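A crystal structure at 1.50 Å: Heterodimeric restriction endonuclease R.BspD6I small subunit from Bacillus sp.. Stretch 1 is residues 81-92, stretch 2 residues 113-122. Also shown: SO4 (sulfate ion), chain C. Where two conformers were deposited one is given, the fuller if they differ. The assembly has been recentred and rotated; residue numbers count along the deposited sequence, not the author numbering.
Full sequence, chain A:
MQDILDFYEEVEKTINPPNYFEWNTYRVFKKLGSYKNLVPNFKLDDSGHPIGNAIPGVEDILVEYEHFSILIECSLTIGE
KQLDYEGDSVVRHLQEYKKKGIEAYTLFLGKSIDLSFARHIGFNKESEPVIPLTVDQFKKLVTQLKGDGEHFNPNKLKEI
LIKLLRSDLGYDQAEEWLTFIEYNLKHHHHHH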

ATOM      1  N   LYS A  81      13.445   9.877  -7.196  1.00 19.93           N
ATOM      2  CA  LYS A  81      13.984   8.575  -6.796  1.00 19.67           C
ATOM      3  C   LYS A  81      12.858   7.579  -6.479  1.00 17.87           C
ATOM      4  O   LYS A  81      13.061   6.365  -6.560  1.00 17.51           O
ATOM      5  CB  LYS A  81      14.945   8.688  -5.621  1.00 19.68           C
ATOM      6  CG  LYS A  81      16.283   9.340  -5.977  1.00 24.04           C
ATOM      7  CD  LYS A  81      16.884   9.983  -4.735  1.00 31.57           C
ATOM      8  CE  LYS A  81      17.709   9.013  -3.938  1.00 35.12           C
ATOM      9  NZ  LYS A  81      19.077   8.859  -4.524  1.00 38.49           N
ATOM     10  N   GLN A  82      11.677   8.075  -6.122  1.00 17.37           N
ATOM     11  CA  GLN A  82      10.561   7.162  -5.911  1.00 15.95           C
ATOM     12  C   GLN A  82      10.194   6.443  -7.219  1.00 16.79           C
ATOM     13  O   GLN A  82       9.990   5.222  -7.231  1.00 16.19           O
ATOM     14  CB  GLN A  82       9.374   7.926  -5.328  1.00 16.02           C
ATOM     15  CG  GLN A  82       8.198   7.065  -4.952  1.00 15.27           C
ATOM     16  CD  GLN A  82       7.116   7.916  -4.384  1.00 12.89           C
ATOM     17  OE1 GLN A  82       6.258   8.400  -5.102  1.00 15.67           O
ATOM     18  NE2 GLN A  82       7.128   8.084  -3.079  1.00 14.03           N
ATOM     19  N   LEU A  83      10.116   7.204  -8.314  1.00 16.59           N
ATOM     20  CA  LEU A  83       9.956   6.603  -9.622  1.00 16.56           C
ATOM     21  C   LEU A  83      11.096   5.655  -9.993  1.00 16.84           C
ATOM     22  O   LEU A  83      10.857   4.492 -10.342  1.00 17.42           O
ATOM     23  CB  LEU A  83       9.765   7.661 -10.714  1.00 18.04           C
ATOM     24  CG  LEU A  83       9.733   7.059 -12.123  1.00 19.56           C
ATOM     25  CD1 LEU A  83       8.547   6.162 -12.349  1.00 20.18           C
ATOM     26  CD2 LEU A  83       9.752   8.189 -13.146  1.00 24.48           C
ATOM     27  N   ASP A  84      12.331   6.148  -9.873  1.00 17.30           N
ATOM     28  CA  ASP A  84      13.495   5.372 -10.290  1.00 19.00           C
ATOM     29  C   ASP A  84      13.620   4.074  -9.503  1.00 18.61           C
ATOM     30  O   ASP A  84      13.988   3.038 -10.076  1.00 20.18           O
ATOM     31  CB  ASP A  84      14.785   6.167 -10.082  1.00 19.93           C
ATOM     32  CG  ASP A  84      14.845   7.450 -10.901  1.00 24.96           C
ATOM     33  OD1 ASP A  84      13.994   7.673 -11.804  1.00 27.31           O
ATOM     34  OD2 ASP A  84      15.784   8.244 -10.627  1.00 31.36           O
ATOM     35  N   TYR A  85      13.339   4.119  -8.197  1.00 17.95           N
ATOM     36  CA  TYR A  85      13.553   2.958  -7.319  1.00 18.87           C
ATOM     37  C   TYR A  85      12.353   2.001  -7.233  1.00 18.54           C
ATOM     38  O   TYR A  85      12.526   0.775  -7.017  1.00 20.20           O
ATOM     39  CB  TYR A  85      14.030   3.371  -5.905  1.00 19.49           C
ATOM     40  CG  TYR A  85      15.330   4.196  -5.857  1.00 20.69           C
ATOM     41  CD1 TYR A  85      16.105   4.383  -6.999  1.00 21.85           C
ATOM     42  CD2 TYR A  85      15.781   4.754  -4.659  1.00 22.98           C
ATOM     43  CE1 TYR A  85      17.268   5.145  -6.975  1.00 22.93           C
ATOM     44  CE2 TYR A  85      16.960   5.498  -4.615  1.00 22.49           C
ATOM     45  CZ  TYR A  85      17.685   5.694  -5.778  1.00 21.66           C
ATOM     46  OH  TYR A  85      18.870   6.414  -5.788  1.00 23.85           O
ATOM     47  N   GLU A  86      11.140   2.527  -7.413  1.00 17.31           N
ATOM     48  CA  GLU A  86       9.942   1.715  -7.135  1.00 17.66           C
ATOM     49  C   GLU A  86       9.030   1.505  -8.338  1.00 17.08           C
ATOM     50  O   GLU A  86       8.230   0.580  -8.334  1.00 16.94           O
ATOM     51  CB  GLU A  86       9.074   2.339  -6.018  1.00 17.39           C
ATOM     52  CG  GLU A  86       9.811   2.730  -4.718  1.00 17.36           C
ATOM     53  CD  GLU A  86      10.320   1.560  -3.884  1.00 24.66           C
ATOM     54  OE1 GLU A  86       9.916   0.421  -4.136  1.00 28.65           O
ATOM     55  OE2 GLU A  86      11.102   1.804  -2.935  1.00 29.08           O
ATOM     56  N   GLY A  87       9.081   2.406  -9.319  1.00 17.60           N
ATOM     57  CA  GLY A  87       8.079   2.370 -10.398  1.00 17.16           C
ATOM     58  C   GLY A  87       7.987   1.021 -11.096  1.00 17.74           C
ATOM     59  O   GLY A  87       6.890   0.449 -11.255  1.00 17.71           O
ATOM     60  N   ASP A  88       9.129   0.503 -11.521  1.00 17.96           N
ATOM     61  CA  ASP A  88       9.141  -0.761 -12.275  1.00 19.78           C
ATOM     62  C   ASP A  88       8.755  -1.974 -11.441  1.00 18.81           C
ATOM     63  O   ASP A  88       7.951  -2.803 -11.864  1.00 19.02           O
ATOM     64  CB  ASP A  88      10.508  -0.995 -12.923  1.00 20.67           C
ATOM     65  CG  ASP A  88      10.726  -0.139 -14.171  1.00 25.33           C
ATOM     66  OD1 ASP A  88       9.797   0.577 -14.613  1.00 29.74           O
ATOM     67  OD2 ASP A  88      11.859  -0.178 -14.704  1.00 32.33           O
ATOM     68  N   SER A  89       9.309  -2.070 -10.236  1.00 17.29           N
ATOM     69  CA  SER A  89       9.011  -3.212  -9.389  1.00 17.07           C
ATOM     70  C   SER A  89       7.544  -3.211  -8.920  1.00 16.41           C
ATOM     71  O   SER A  89       6.938  -4.279  -8.856  1.00 16.75           O
ATOM     72  CB  SER A  89       9.991  -3.304  -8.230  1.00 18.23           C
ATOM     73  OG  SER A  89       9.872  -2.172  -7.420  1.00 20.25           O
ATOM     74  N   VAL A  90       6.972  -2.031  -8.626  1.00 15.28           N
ATOM     75  CA  VAL A  90       5.544  -1.969  -8.258  1.00 14.83           C
ATOM     76  C   VAL A  90       4.695  -2.530  -9.386  1.00 15.34           C
ATOM     77  O   VAL A  90       3.804  -3.358  -9.168  1.00 14.67           O
ATOM     78  CB  VAL A  90       5.108  -0.522  -7.908  1.00 14.20           C
ATOM     79  CG1 VAL A  90       3.570  -0.371  -7.907  1.00 15.10           C
ATOM     80  CG2 VAL A  90       5.674  -0.138  -6.527  1.00 14.71           C
ATOM     81  N   VAL A  91       4.961  -2.089 -10.607  1.00 14.85           N
ATOM     82  CA  VAL A  91       4.124  -2.533 -11.719  1.00 15.67           C
ATOM     83  C   VAL A  91       4.373  -4.010 -12.028  1.00 14.80           C
ATOM     84  O   VAL A  91       3.425  -4.774 -12.267  1.00 15.00           O
ATOM     85  CB  VAL A  91       4.328  -1.624 -12.953  1.00 16.51           C
ATOM     86  CG1 VAL A  91       3.644  -2.242 -14.200  1.00 19.58           C
ATOM     87  CG2 VAL A  91       3.751  -0.225 -12.648  1.00 16.43           C
ATOM     88  N   ARG A  92       5.647  -4.394 -12.046  1.00 15.11           N
ATOM     89  CA  ARG A  92       6.012  -5.776 -12.341  1.00 16.17           C
ATOM     90  C   ARG A  92       5.375  -6.753 -11.349  1.00 15.29           C
ATOM     91  O   ARG A  92       4.894  -7.831 -11.731  1.00 15.66           O
ATOM     92  CB  ARG A  92       7.542  -5.957 -12.343  1.00 16.78           C
ATOM     93  CG  ARG A  92       8.017  -7.368 -12.698  1.00 20.27           C
ATOM     94  CD  ARG A  92       9.547  -7.433 -12.811  1.00 22.28           C
ATOM     95  NE  ARG A  92      10.237  -7.330 -11.522  1.00 32.47           N
ATOM     96  CZ  ARG A  92      10.868  -6.236 -11.088  1.00 34.68           C
ATOM     97  NH1 ARG A  92      10.908  -5.138 -11.832  1.00 36.36           N
ATOM     98  NH2 ARG A  92      11.466  -6.234  -9.911  1.00 36.68           N
TER
HETATM   99  S   SO4 C 194      12.128  -6.277  -6.284  1.00 21.27           S
HETATM  100  O1  SO4 C 194      11.351  -6.934  -7.346  1.00 21.15           O
HETATM  101  O2  SO4 C 194      12.862  -5.151  -6.882  1.00 23.83           O
HETATM  102  O3  SO4 C 194      13.052  -7.249  -5.689  1.00 20.92           O
HETATM  103  O4  SO4 C 194      11.196  -5.782  -5.266  1.00 23.31           O
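Stretch 2 (113-122) IDLSFARHIG

How does stretch 2 lie on stretch 1? Stretch 1 is helical throughout, with a wider pi-type turn at residues 83-87. Stretch 2 enters as an extended segment at Ile 113 and Asp 114, winds into a helix from Leu 115 to Ile 121, and leaves helical conformation at Gly 122. The two helices run in nearly the same direction, their axes 28° apart and 8.1 Å at closest approach. They draw nearest at Leu 83 and Phe 117, whose CA atoms are 4.5 Å apart, and have opened to 6.8 Å between the CA atoms of Val 91 and Ile 121.

What fixes the start of the second helix against the first? Gln 82 reaches across, and its OE1 accepts a nearly straight hydrogen bond from Asp 114 N at 2.9 Å. The side chain of Asp 114 in turn caps its own helix, OD2 accepting from Phe 117 N at 3.0 Å. The residue just before the helix is thus held through its backbone by stretch 1, while its carboxylate serves the first turn.

Which hollow receives Phe 117? Its side chain is a knob set among Gln 82, Leu 83, Gly 87 and Val 90. Gln 82 CG covers one face, while Gly 87 CA and Val 90 CG2 meet the edge, Gly 87 CA lying 3.9 Å from Phe 117 CE1 and Val 90 CG2 4.3 Å from Phe 117 CZ. Where the side chain leaves the backbone, Leu 83 CB packs 4.3 Å from Phe 117 CB.

Where does the next bump, one turn on, find room? His 120 sits among Leu 83, Gly 87, Asp 88 and Val 91. Gly 87 borders both hollows: a CB on it would point toward stretch 2, tight against His 120 CD2 at 3.1 Å, and would clash with Leu 83 CD1 at 2.9 Å. As it is, Gly 87 O lies at the imidazole edge, 3.5 Å from His 120 CD2, and Leu 83 CD1 packs 3.5 Å from His 120 CB. A water joins the outer side of this pocket, donating to Asp 88 OD1 at 2.5 Å and hydrogen-bonded to His 120 NE2 at 2.8 Å.

What closes the contact where the helices have spread? Ile 121 points its CA-to-CB bond sideways, yet its CG2 comes near both valines, 4.2 Å from Val 90 CG1 and 4.3 Å from Val 91 CG2. The whole contact buries 535 Å², both sides summed.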

ATOM      1  N   ILE A 113       3.788  11.296  -2.306  1.00 15.01           N
ATOM      2  CA  ILE A 113       3.685  10.624  -3.611  1.00 15.12           C
ATOM      3  C   ILE A 113       4.238  11.545  -4.688  1.00 15.78           C
ATOM      4  O   ILE A 113       3.747  12.680  -4.858  1.00 15.92           O
ATOM      5  CB  ILE A 113       2.211  10.230  -3.946  1.00 14.06           C
ATOM      6  CG1 ILE A 113       1.615   9.392  -2.809  1.00 12.48           C
ATOM      7  CG2 ILE A 113       2.155   9.497  -5.314  1.00 14.29           C
ATOM      8  CD1 ILE A 113       2.429   8.121  -2.492  1.00 14.68           C
ATOM      9  N   ASP A 114       5.260  11.073  -5.395  1.00 16.83           N
ATOM     10  CA  ASP A 114       5.897  11.885  -6.434  1.00 17.79           C
ATOM     11  C   ASP A 114       5.030  11.868  -7.698  1.00 18.45           C
ATOM     12  O   ASP A 114       4.482  10.832  -8.075  1.00 18.01           O
ATOM     13  CB  ASP A 114       7.293  11.338  -6.699  1.00 18.53           C
ATOM     14  CG  ASP A 114       7.952  11.976  -7.890  1.00 23.27           C
ATOM     15  OD1 ASP A 114       8.396  13.124  -7.741  1.00 26.68           O
ATOM     16  OD2 ASP A 114       8.009  11.319  -8.953  1.00 25.91           O
ATOM     17  N   LEU A 115       4.918  13.022  -8.360  1.00 18.52           N
ATOM     18  CA  LEU A 115       4.068  13.122  -9.541  1.00 19.23           C
ATOM     19  C   LEU A 115       4.556  12.234 -10.702  1.00 17.86           C
ATOM     20  O   LEU A 115       3.751  11.620 -11.377  1.00 17.96           O
ATOM     21  CB  LEU A 115       3.965  14.580  -9.956  1.00 20.54           C
ATOM     22  CG  LEU A 115       2.711  15.046 -10.662  1.00 23.73           C
ATOM     23  CD1 LEU A 115       1.437  14.811  -9.841  1.00 23.78           C
ATOM     24  CD2 LEU A 115       2.930  16.536 -10.935  1.00 26.98           C
ATOM     25  N   SER A 116       5.875  12.131 -10.928  1.00 17.46           N
ATOM     26  CA  SER A 116       6.371  11.253 -11.984  0.50 17.17           C
ATOM     27  C   SER A 116       6.059   9.787 -11.691  1.00 16.37           C
ATOM     28  O   SER A 116       5.723   9.038 -12.583  1.00 16.92           O
ATOM     29  CB  SER A 116       7.869  11.437 -12.213  0.50 18.05           C
ATOM     30  OG  SER A 116       8.142  12.773 -12.561  0.50 17.53           O
ATOM     31  N   PHE A 117       6.173   9.394 -10.424  1.00 15.69           N
ATOM     32  CA  PHE A 117       5.753   8.055 -10.005  1.00 14.10           C
ATOM     33  C   PHE A 117       4.245   7.846 -10.269  1.00 14.75           C
ATOM     34  O   PHE A 117       3.849   6.823 -10.789  1.00 14.11           O
ATOM     35  CB  PHE A 117       6.058   7.856  -8.523  1.00 13.97           C
ATOM     36  CG  PHE A 117       5.608   6.517  -7.968  1.00 14.07           C
ATOM     37  CD1 PHE A 117       6.323   5.343  -8.222  1.00 16.67           C
ATOM     38  CD2 PHE A 117       4.437   6.444  -7.207  1.00 15.51           C
ATOM     39  CE1 PHE A 117       5.895   4.127  -7.698  1.00 15.32           C
ATOM     40  CE2 PHE A 117       4.001   5.241  -6.694  1.00 16.57           C
ATOM     41  CZ  PHE A 117       4.738   4.080  -6.926  1.00 15.89           C
ATOM     42  N   ALA A 118       3.426   8.830  -9.889  1.00 15.29           N
ATOM     43  CA  ALA A 118       1.968   8.727 -10.115  1.00 15.48           C
ATOM     44  C   ALA A 118       1.627   8.609 -11.596  1.00 15.32           C
ATOM     45  O   ALA A 118       0.733   7.849 -11.969  1.00 15.22           O
ATOM     46  CB  ALA A 118       1.254   9.919  -9.514  1.00 14.70           C
ATOM     47  N   ARG A 119       2.353   9.357 -12.428  1.00 14.90           N
ATOM     48  CA  ARG A 119       2.187   9.224 -13.878  1.00 15.67           C
ATOM     49  C   ARG A 119       2.512   7.818 -14.374  1.00 15.96           C
ATOM     50  O   ARG A 119       1.791   7.259 -15.224  1.00 17.69           O
ATOM     51  CB  ARG A 119       2.993  10.305 -14.627  1.00 16.05           C
ATOM     52  CG  ARG A 119       2.402  11.710 -14.431  1.00 16.92           C
ATOM     53  CD  ARG A 119       3.246  12.703 -15.210  1.00 22.67           C
ATOM     54  NE  ARG A 119       2.964  14.071 -14.818  1.00 24.33           N
ATOM     55  CZ  ARG A 119       3.838  14.850 -14.202  1.00 29.89           C
ATOM     56  NH1 ARG A 119       5.064  14.394 -13.921  1.00 31.52           N
ATOM     57  NH2 ARG A 119       3.500  16.094 -13.887  1.00 32.45           N
ATOM     58  N   HIS A 120       3.588   7.241 -13.829  1.00 15.41           N
ATOM     59  CA  HIS A 120       3.980   5.879 -14.160  1.00 15.16           C
ATOM     60  C   HIS A 120       2.940   4.839 -13.783  1.00 15.06           C
ATOM     61  O   HIS A 120       2.562   3.994 -14.599  1.00 15.81           O
ATOM     62  CB  HIS A 120       5.308   5.535 -13.451  1.00 15.07           C
ATOM     63  CG  HIS A 120       5.930   4.262 -13.931  1.00 15.05           C
ATOM     64  ND1 HIS A 120       6.575   4.181 -15.152  1.00 19.83           N
ATOM     65  CD2 HIS A 120       6.021   3.036 -13.372  1.00 18.75           C
ATOM     66  CE1 HIS A 120       7.027   2.951 -15.319  1.00 22.53           C
ATOM     67  NE2 HIS A 120       6.700   2.237 -14.260  1.00 20.65           N
ATOM     68  N   ILE A 121       2.504   4.858 -12.514  1.00 15.13           N
ATOM     69  CA  ILE A 121       1.590   3.798 -12.037  1.00 15.41           C
ATOM     70  C   ILE A 121       0.159   4.013 -12.504  1.00 15.67           C
ATOM     71  O   ILE A 121      -0.677   3.128 -12.341  1.00 15.29           O
ATOM     72  CB  ILE A 121       1.597   3.642 -10.496  1.00 15.04           C
ATOM     73  CG1 ILE A 121       1.143   4.973  -9.848  1.00 16.52           C
ATOM     74  CG2 ILE A 121       2.993   3.176 -10.051  1.00 15.72           C
ATOM     75  CD1 ILE A 121       0.644   4.857  -8.400  1.00 17.48           C
ATOM     76  N   GLY A 122      -0.109   5.195 -13.055  1.00 14.30           N
ATOM     77  CA  GLY A 122      -1.425   5.463 -13.625  1.00 14.87           C
ATOM     78  C   GLY A 122      -1.560   5.089 -15.090  1.00 15.59           C
ATOM     79  O   GLY A 122      -2.597   5.358 -15.710  1.00 15.39           O
TER
HETATM   80  O   HOH W   1       7.531  -0.231 -15.340  1.00 29.66           O